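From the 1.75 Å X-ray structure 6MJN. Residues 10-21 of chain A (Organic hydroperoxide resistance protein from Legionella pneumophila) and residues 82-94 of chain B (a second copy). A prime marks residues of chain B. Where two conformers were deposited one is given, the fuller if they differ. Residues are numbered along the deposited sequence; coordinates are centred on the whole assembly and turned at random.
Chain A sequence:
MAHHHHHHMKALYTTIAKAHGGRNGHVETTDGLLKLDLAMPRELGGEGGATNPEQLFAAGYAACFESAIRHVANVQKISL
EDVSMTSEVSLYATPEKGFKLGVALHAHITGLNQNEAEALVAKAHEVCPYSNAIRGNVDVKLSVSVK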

ATOM      1  N   LYS A  10      18.997   5.441  10.028  1.00 67.62           N
ATOM      2  CA  LYS A  10      19.084   4.150   9.349  1.00 66.66           C
ATOM      3  C   LYS A  10      17.735   3.437   9.377  1.00 51.96           C
ATOM      4  O   LYS A  10      16.953   3.612  10.316  1.00 56.28           O
ATOM      5  CB  LYS A  10      20.162   3.271   9.993  1.00 73.01           C
ATOM      6  N   ALA A  11      17.476   2.631   8.351  1.00 49.92           N
ATOM      7  CA  ALA A  11      16.193   1.947   8.235  1.00 48.18           C
ATOM      8  C   ALA A  11      15.980   0.981   9.394  1.00 46.34           C
ATOM      9  O   ALA A  11      16.903   0.282   9.820  1.00 50.01           O
ATOM     10  CB  ALA A  11      16.116   1.196   6.908  1.00 48.82           C
ATOM     11  N   LEU A  12      14.753   0.956   9.917  1.00 41.00           N
ATOM     12  CA  LEU A  12      14.400  -0.067  10.892  1.00 44.67           C
ATOM     13  C   LEU A  12      14.171  -1.412  10.212  1.00 44.27           C
ATOM     14  O   LEU A  12      14.410  -2.463  10.816  1.00 37.98           O
ATOM     15  CB  LEU A  12      13.154   0.351  11.674  1.00 46.18           C
ATOM     16  CG  LEU A  12      13.134   1.705  12.392  1.00 42.34           C
ATOM     17  CD1 LEU A  12      11.833   1.872  13.166  1.00 52.66           C
ATOM     18  CD2 LEU A  12      14.331   1.902  13.285  1.00 52.35           C
ATOM     19  N   TYR A  13      13.731  -1.399   8.957  1.00 36.68           N
ATOM     20  CA  TYR A  13      13.323  -2.608   8.256  1.00 38.77           C
ATOM     21  C   TYR A  13      13.256  -2.279   6.775  1.00 36.92           C
ATOM     22  O   TYR A  13      12.792  -1.197   6.407  1.00 32.86           O
ATOM     23  CB  TYR A  13      11.955  -3.096   8.762  1.00 34.25           C
ATOM     24  CG  TYR A  13      11.347  -4.234   7.968  1.00 33.36           C
ATOM     25  CD1 TYR A  13      11.929  -5.492   7.963  1.00 36.99           C
ATOM     26  CD2 TYR A  13      10.176  -4.053   7.244  1.00 33.50           C
ATOM     27  CE1 TYR A  13      11.382  -6.537   7.225  1.00 36.14           C
ATOM     28  CE2 TYR A  13       9.620  -5.088   6.499  1.00 35.91           C
ATOM     29  CZ  TYR A  13      10.224  -6.333   6.507  1.00 38.23           C
ATOM     30  OH  TYR A  13       9.669  -7.379   5.787  1.00 33.85           O
ATOM     31  N   THR A  14      13.717  -3.206   5.935  1.00 31.28           N
ATOM     32  CA  THR A  14      13.688  -3.008   4.491  1.00 35.89           C
ATOM     33  C   THR A  14      13.195  -4.282   3.827  1.00 40.46           C
ATOM     34  O   THR A  14      13.569  -5.385   4.237  1.00 36.59           O
ATOM     35  CB  THR A  14      15.084  -2.649   3.964  1.00 37.59           C
ATOM     36  OG1 THR A  14      15.534  -1.449   4.601  1.00 40.08           O
ATOM     37  CG2 THR A  14      15.084  -2.457   2.443  1.00 36.96           C
ATOM     38  N   THR A  15      12.365  -4.129   2.793  1.00 31.41           N
ATOM     39  CA  THR A  15      11.851  -5.272   2.064  1.00 28.28           C
ATOM     40  C   THR A  15      11.776  -4.933   0.580  1.00 31.87           C
ATOM     41  O   THR A  15      11.657  -3.771   0.203  1.00 29.83           O
ATOM     42  CB  THR A  15      10.474  -5.709   2.593  1.00 33.05           C
ATOM     43  OG1 THR A  15      10.061  -6.901   1.911  1.00 35.72           O
ATOM     44  CG2 THR A  15       9.438  -4.619   2.397  1.00 33.89           C
ATOM     45  N   ILE A  16      11.846  -5.969  -0.260  1.00 29.72           N
ATOM     46  CA  ILE A  16      11.908  -5.811  -1.717  1.00 27.09           C
ATOM     47  C   ILE A  16      10.838  -6.697  -2.347  1.00 36.52           C
ATOM     48  O   ILE A  16      10.730  -7.878  -2.013  1.00 32.43           O
ATOM     49  CB  ILE A  16      13.301  -6.178  -2.268  1.00 33.84           C
ATOM     50  CG1 ILE A  16      14.378  -5.301  -1.631  1.00 39.00           C
ATOM     51  CG2 ILE A  16      13.340  -6.051  -3.792  1.00 36.58           C
ATOM     52  CD1 ILE A  16      15.788  -5.688  -2.028  1.00 46.63           C
ATOM     53  N   ALA A  17      10.048  -6.132  -3.251  1.00 31.73           N
ATOM     54  CA  ALA A  17       9.077  -6.898  -4.021  1.00 30.48           C
ATOM     55  C   ALA A  17       9.396  -6.736  -5.501  1.00 29.63           C
ATOM     56  O   ALA A  17       9.943  -5.712  -5.920  1.00 33.47           O
ATOM     57  CB  ALA A  17       7.636  -6.434  -3.729  1.00 28.49           C
ATOM     58  N   LYS A  18       9.114  -7.781  -6.284  1.00 29.20           N
ATOM     59  CA  LYS A  18       9.330  -7.780  -7.723  0.56 32.57           C
ATOM     60  C   LYS A  18       8.032  -8.185  -8.409  1.00 37.30           C
ATOM     61  O   LYS A  18       7.476  -9.243  -8.103  1.00 34.24           O
ATOM     62  CB  LYS A  18      10.469  -8.737  -8.118  0.56 37.20           C
ATOM     63  CG  LYS A  18      11.788  -8.428  -7.420  0.56 40.55           C
ATOM     64  CD  LYS A  18      13.001  -8.928  -8.187  0.56 46.55           C
ATOM     65  CE  LYS A  18      14.272  -8.351  -7.574  0.56 48.26           C
ATOM     66  NZ  LYS A  18      15.496  -8.628  -8.376  0.56 59.12           N
ATOM     67  N   ALA A  19       7.557  -7.359  -9.335  1.00 31.54           N
ATOM     68  CA  ALA A  19       6.322  -7.637 -10.053  1.00 35.11           C
ATOM     69  C   ALA A  19       6.608  -7.825 -11.538  1.00 38.12           C
ATOM     70  O   ALA A  19       7.501  -7.181 -12.110  1.00 38.90           O
ATOM     71  CB  ALA A  19       5.301  -6.499  -9.847  1.00 37.14           C
ATOM     72  N   HIS A  20       5.849  -8.722 -12.177  1.00 37.50           N
ATOM     73  CA  HIS A  20       6.002  -8.955 -13.607  0.51 40.15           C
ATOM     74  C   HIS A  20       4.691  -9.483 -14.174  1.00 45.60           C
ATOM     75  O   HIS A  20       3.867 -10.042 -13.447  1.00 46.63           O
ATOM     76  CB  HIS A  20       7.155  -9.931 -13.898  0.51 41.80           C
ATOM     77  CG  HIS A  20       6.891 -11.344 -13.467  0.51 41.22           C
ATOM     78  ND1 HIS A  20       7.167 -11.800 -12.195  0.51 42.71           N
ATOM     79  CD2 HIS A  20       6.401 -12.408 -14.148  0.51 48.06           C
ATOM     80  CE1 HIS A  20       6.849 -13.080 -12.107  0.51 43.11           C
ATOM     81  NE2 HIS A  20       6.379 -13.472 -13.277  0.51 47.82           N
ATOM     82  N   GLY A  21       4.507  -9.297 -15.482  1.00 53.96           N
ATOM     83  CA  GLY A  21       3.395  -9.882 -16.204  1.00 59.48           C
ATOM     84  C   GLY A  21       2.186  -8.997 -16.404  1.00 60.73           C
ATOM     85  O   GLY A  21       1.193  -9.462 -16.975  1.00 73.34           O
TER
ATOM     86  N   ASP B  82       9.139  -6.066 -22.886  1.00 56.77           N
ATOM     87  CA  ASP B  82       8.835  -6.576 -21.556  1.00 54.12           C
ATOM     88  C   ASP B  82       9.228  -5.537 -20.509  1.00 49.36           C
ATOM     89  O   ASP B  82       9.989  -4.604 -20.781  1.00 55.68           O
ATOM     90  CB  ASP B  82       9.554  -7.908 -21.296  1.00 54.84           C
ATOM     91  CG  ASP B  82       8.938  -8.698 -20.154  1.00 78.30           C
ATOM     92  OD1 ASP B  82       7.847  -8.317 -19.672  1.00 75.48           O
ATOM     93  OD2 ASP B  82       9.550  -9.705 -19.736  1.00 80.39           O
ATOM     94  N   VAL B  83       8.683  -5.699 -19.307  1.00 47.15           N
ATOM     95  CA  VAL B  83       9.074  -4.874 -18.171  1.00 42.97           C
ATOM     96  C   VAL B  83       8.866  -5.686 -16.903  1.00 46.88           C
ATOM     97  O   VAL B  83       7.883  -6.424 -16.775  1.00 48.53           O
ATOM     98  CB  VAL B  83       8.280  -3.546 -18.127  1.00 55.17           C
ATOM     99  CG1 VAL B  83       6.789  -3.813 -18.070  1.00 57.02           C
ATOM    100  CG2 VAL B  83       8.688  -2.709 -16.915  1.00 49.72           C
ATOM    101  N   SER B  84       9.806  -5.568 -15.973  1.00 41.09           N
ATOM    102  CA  SER B  84       9.571  -6.003 -14.607  1.00 43.34           C
ATOM    103  C   SER B  84       9.900  -4.845 -13.681  1.00 37.26           C
ATOM    104  O   SER B  84      10.649  -3.927 -14.034  1.00 42.51           O
ATOM    105  CB  SER B  84      10.400  -7.238 -14.250  1.00 47.80           C
ATOM    106  OG  SER B  84      11.773  -6.944 -14.289  1.00 52.99           O
ATOM    107  N   MET B  85       9.357  -4.915 -12.470  1.00 31.92           N
ATOM    108  CA  MET B  85       9.411  -3.809 -11.537  1.00 32.34           C
ATOM    109  C   MET B  85       9.828  -4.318 -10.163  1.00 34.08           C
ATOM    110  O   MET B  85       9.233  -5.267  -9.645  1.00 37.62           O
ATOM    111  CB  MET B  85       8.038  -3.144 -11.455  1.00 31.63           C
ATOM    112  CG  MET B  85       8.070  -1.729 -11.011  1.00 38.87           C
ATOM    113  SD  MET B  85       8.995  -0.692 -12.163  1.00 39.93           S
ATOM    114  CE  MET B  85       9.668   0.352 -10.866  1.00 30.10           C
ATOM    115  N   THR B  86      10.843  -3.680  -9.597  1.00 32.05           N
ATOM    116  CA  THR B  86      11.323  -3.914  -8.245  1.00 33.76           C
ATOM    117  C   THR B  86      10.990  -2.686  -7.403  1.00 35.62           C
ATOM    118  O   THR B  86      11.232  -1.553  -7.832  1.00 36.82           O
ATOM    119  CB  THR B  86      12.840  -4.141  -8.248  1.00 36.03           C
ATOM    120  OG1 THR B  86      13.156  -5.295  -9.041  1.00 39.79           O
ATOM    121  CG2 THR B  86      13.351  -4.361  -6.847  1.00 42.75           C
ATOM    122  N   SER B  87      10.435  -2.905  -6.217  1.00 35.96           N
ATOM    123  CA  SER B  87      10.236  -1.833  -5.249  1.00 35.06           C
ATOM    124  C   SER B  87      10.952  -2.223  -3.969  1.00 39.06           C
ATOM    125  O   SER B  87      10.898  -3.377  -3.546  1.00 38.97           O
ATOM    126  CB  SER B  87       8.755  -1.602  -4.950  1.00 32.27           C
ATOM    127  OG  SER B  87       8.236  -2.718  -4.263  1.00 47.28           O
ATOM    128  N   GLU B  88      11.649  -1.273  -3.372  1.00 29.11           N
ATOM    129  CA  GLU B  88      12.281  -1.506  -2.085  1.00 30.25           C
ATOM    130  C   GLU B  88      11.720  -0.485  -1.112  1.00 29.41           C
ATOM    131  O   GLU B  88      11.813   0.723  -1.355  1.00 28.96           O
ATOM    132  CB  GLU B  88      13.788  -1.394  -2.198  1.00 29.07           C
ATOM    133  CG  GLU B  88      14.492  -1.533  -0.867  1.00 32.40           C
ATOM    134  CD  GLU B  88      15.980  -1.291  -1.004  1.00 45.95           C
ATOM    135  OE1 GLU B  88      16.619  -1.990  -1.809  1.00 50.28           O
ATOM    136  OE2 GLU B  88      16.501  -0.382  -0.327  1.00 54.75           O
ATOM    137  N   VAL B  89      11.125  -0.967  -0.032  1.00 28.98           N
ATOM    138  CA  VAL B  89      10.410  -0.117   0.915  1.00 26.58           C
ATOM    139  C   VAL B  89      11.084  -0.250   2.269  1.00 30.37           C
ATOM    140  O   VAL B  89      11.323  -1.369   2.746  1.00 27.98           O
ATOM    141  CB  VAL B  89       8.923  -0.492   0.992  1.00 27.79           C
ATOM    142  CG1 VAL B  89       8.240   0.184   2.213  1.00 26.87           C
ATOM    143  CG2 VAL B  89       8.232  -0.098  -0.335  1.00 24.60           C
ATOM    144  N   SER B  90      11.431   0.889   2.866  1.00 27.13           N
ATOM    145  CA  SER B  90      12.084   0.901   4.163  1.00 27.66           C
ATOM    146  C   SER B  90      11.222   1.662   5.161  1.00 30.83           C
ATOM    147  O   SER B  90      10.523   2.619   4.812  1.00 30.70           O
ATOM    148  CB  SER B  90      13.476   1.540   4.092  1.00 32.02           C
ATOM    149  OG  SER B  90      14.351   0.706   3.372  1.00 35.66           O
ATOM    150  N   LEU B  91      11.291   1.227   6.410  1.00 32.72           N
ATOM    151  CA  LEU B  91      10.591   1.868   7.505  1.00 31.85           C
ATOM    152  C   LEU B  91      11.610   2.677   8.301  1.00 36.87           C
ATOM    153  O   LEU B  91      12.716   2.187   8.584  1.00 35.83           O
ATOM    154  CB  LEU B  91       9.900   0.811   8.374  1.00 33.53           C
ATOM    155  CG  LEU B  91       9.179   1.281   9.638  1.00 37.19           C
ATOM    156  CD1 LEU B  91       7.944   2.099   9.265  1.00 38.77           C
ATOM    157  CD2 LEU B  91       8.786   0.076  10.488  1.00 40.49           C
ATOM    158  N   TYR B  92      11.259   3.927   8.622  1.00 31.61           N
ATOM    159  CA  TYR B  92      12.124   4.790   9.426  1.00 34.07           C
ATOM    160  C   TYR B  92      11.337   5.383  10.590  1.00 38.96           C
ATOM    161  O   TYR B  92      10.126   5.614  10.494  1.00 38.71           O
ATOM    162  CB  TYR B  92      12.721   5.945   8.589  1.00 43.19           C
ATOM    163  CG  TYR B  92      13.479   5.516   7.353  1.00 40.93           C
ATOM    164  CD1 TYR B  92      12.823   5.343   6.132  1.00 40.64           C
ATOM    165  CD2 TYR B  92      14.852   5.293   7.401  1.00 38.92           C
ATOM    166  CE1 TYR B  92      13.522   4.955   4.985  1.00 36.56           C
ATOM    167  CE2 TYR B  92      15.557   4.892   6.279  1.00 39.37           C
ATOM    168  CZ  TYR B  92      14.886   4.727   5.070  1.00 39.61           C
ATOM    169  OH  TYR B  92      15.572   4.337   3.940  1.00 38.48           O
ATOM    170  N   ALA B  93      12.032   5.638  11.694  1.00 44.50           N
ATOM    171  CA  ALA B  93      11.443   6.360  12.816  1.00 44.02           C
ATOM    172  C   ALA B  93      11.513   7.861  12.555  1.00 50.30           C
ATOM    173  O   ALA B  93      12.486   8.356  11.980  1.00 52.83           O
ATOM    174  CB  ALA B  93      12.168   6.027  14.126  1.00 46.58           C
ATOM    175  N   THR B  94      10.429   8.618  13.002  1.00 43.15           N
ATOM    176  CA  THR B  94      10.432  10.072  12.848  1.00 48.07           C
ATOM    177  C   THR B  94      10.772  10.783  14.161  1.00 52.41           C
ATOM    178  O   THR B  94      10.491  10.274  15.254  1.00 51.18           O
ATOM    179  CB  THR B  94       9.064  10.570  12.365  1.00 48.35           C
ATOM    180  OG1 THR B  94       8.103  10.426  13.419  1.00 47.93           O
ATOM    181  CG2 THR B  94       8.590   9.808  11.128  1.00 45.85           C
TER
HETATM  182  O   HOH W   1      15.010   5.127  11.367  1.00 49.80           O

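The two stretches pair as antiparallel strands of one sheet across the dimer, burying 848 Å² in all. Eight of the nine direct hydrogen bonds are between backbone atoms.

Asp82′ and Val83′ add little to the contact. Ser84′ lies across from His20, with CB to CB at 4.2 Å; the imidazole leads away. Met85′ pairs with Ala19 through two bonds, Ala19 N to Met85′ O at 2.7 Å and Met85′ N to Ala19 O at 3.0 Å. Both side chains are buried, and the small methyl of Ala19 takes little room beside the methionine.

Thr86′ is on the face of Thr14, Ile16 and Lys18, and touches both Lys18 and Ile16. Its CG2 lies 3.5 Å from Ile16 CG2, and its OG1 lies 3.6 Å from Lys18 CE. The extended Lys18 chain runs past Thr86′, and Lys18 is exposed.

Ser87′ N to Ala17 O and Ala17 N to Ser87′ O are both hydrogen bonds of 2.9 Å. These are small buried residues, and Ser87′ OG is satisfied elsewhere in the structure. Glu88′ sits on the more open face. Its CG packs 3.5 Å from Thr14 CG2, and its OE1 lies 3.8 Å from Ile16 CD1.

Val89′ pairs with Thr15. Val89′ N to Thr15 O is 2.9 Å and Thr15 N to Val89′ O is 3.0 Å. Both are beta-branched, a shape that suits extended strands. Ser90′ OG and Thr14 OG1 share a hydrogen bond of 2.7 Å, the one direct side-chain hydrogen bond between the stretches.

Leu91′ is buried, and 69 Å² of it is covered by chain A, the largest share of any residue here. Its N bonds Tyr13 O at 2.9 Å, and its O accepts from Leu12 N at 2.7 Å. Tyr13 N is left without a partner. The end of the Tyr92′ side chain comes nearer and meets Ala11, Tyr92′ CE2 to Ala11 CB at 3.8 Å. Finally, a water links Ala93′ N to Lys10 O.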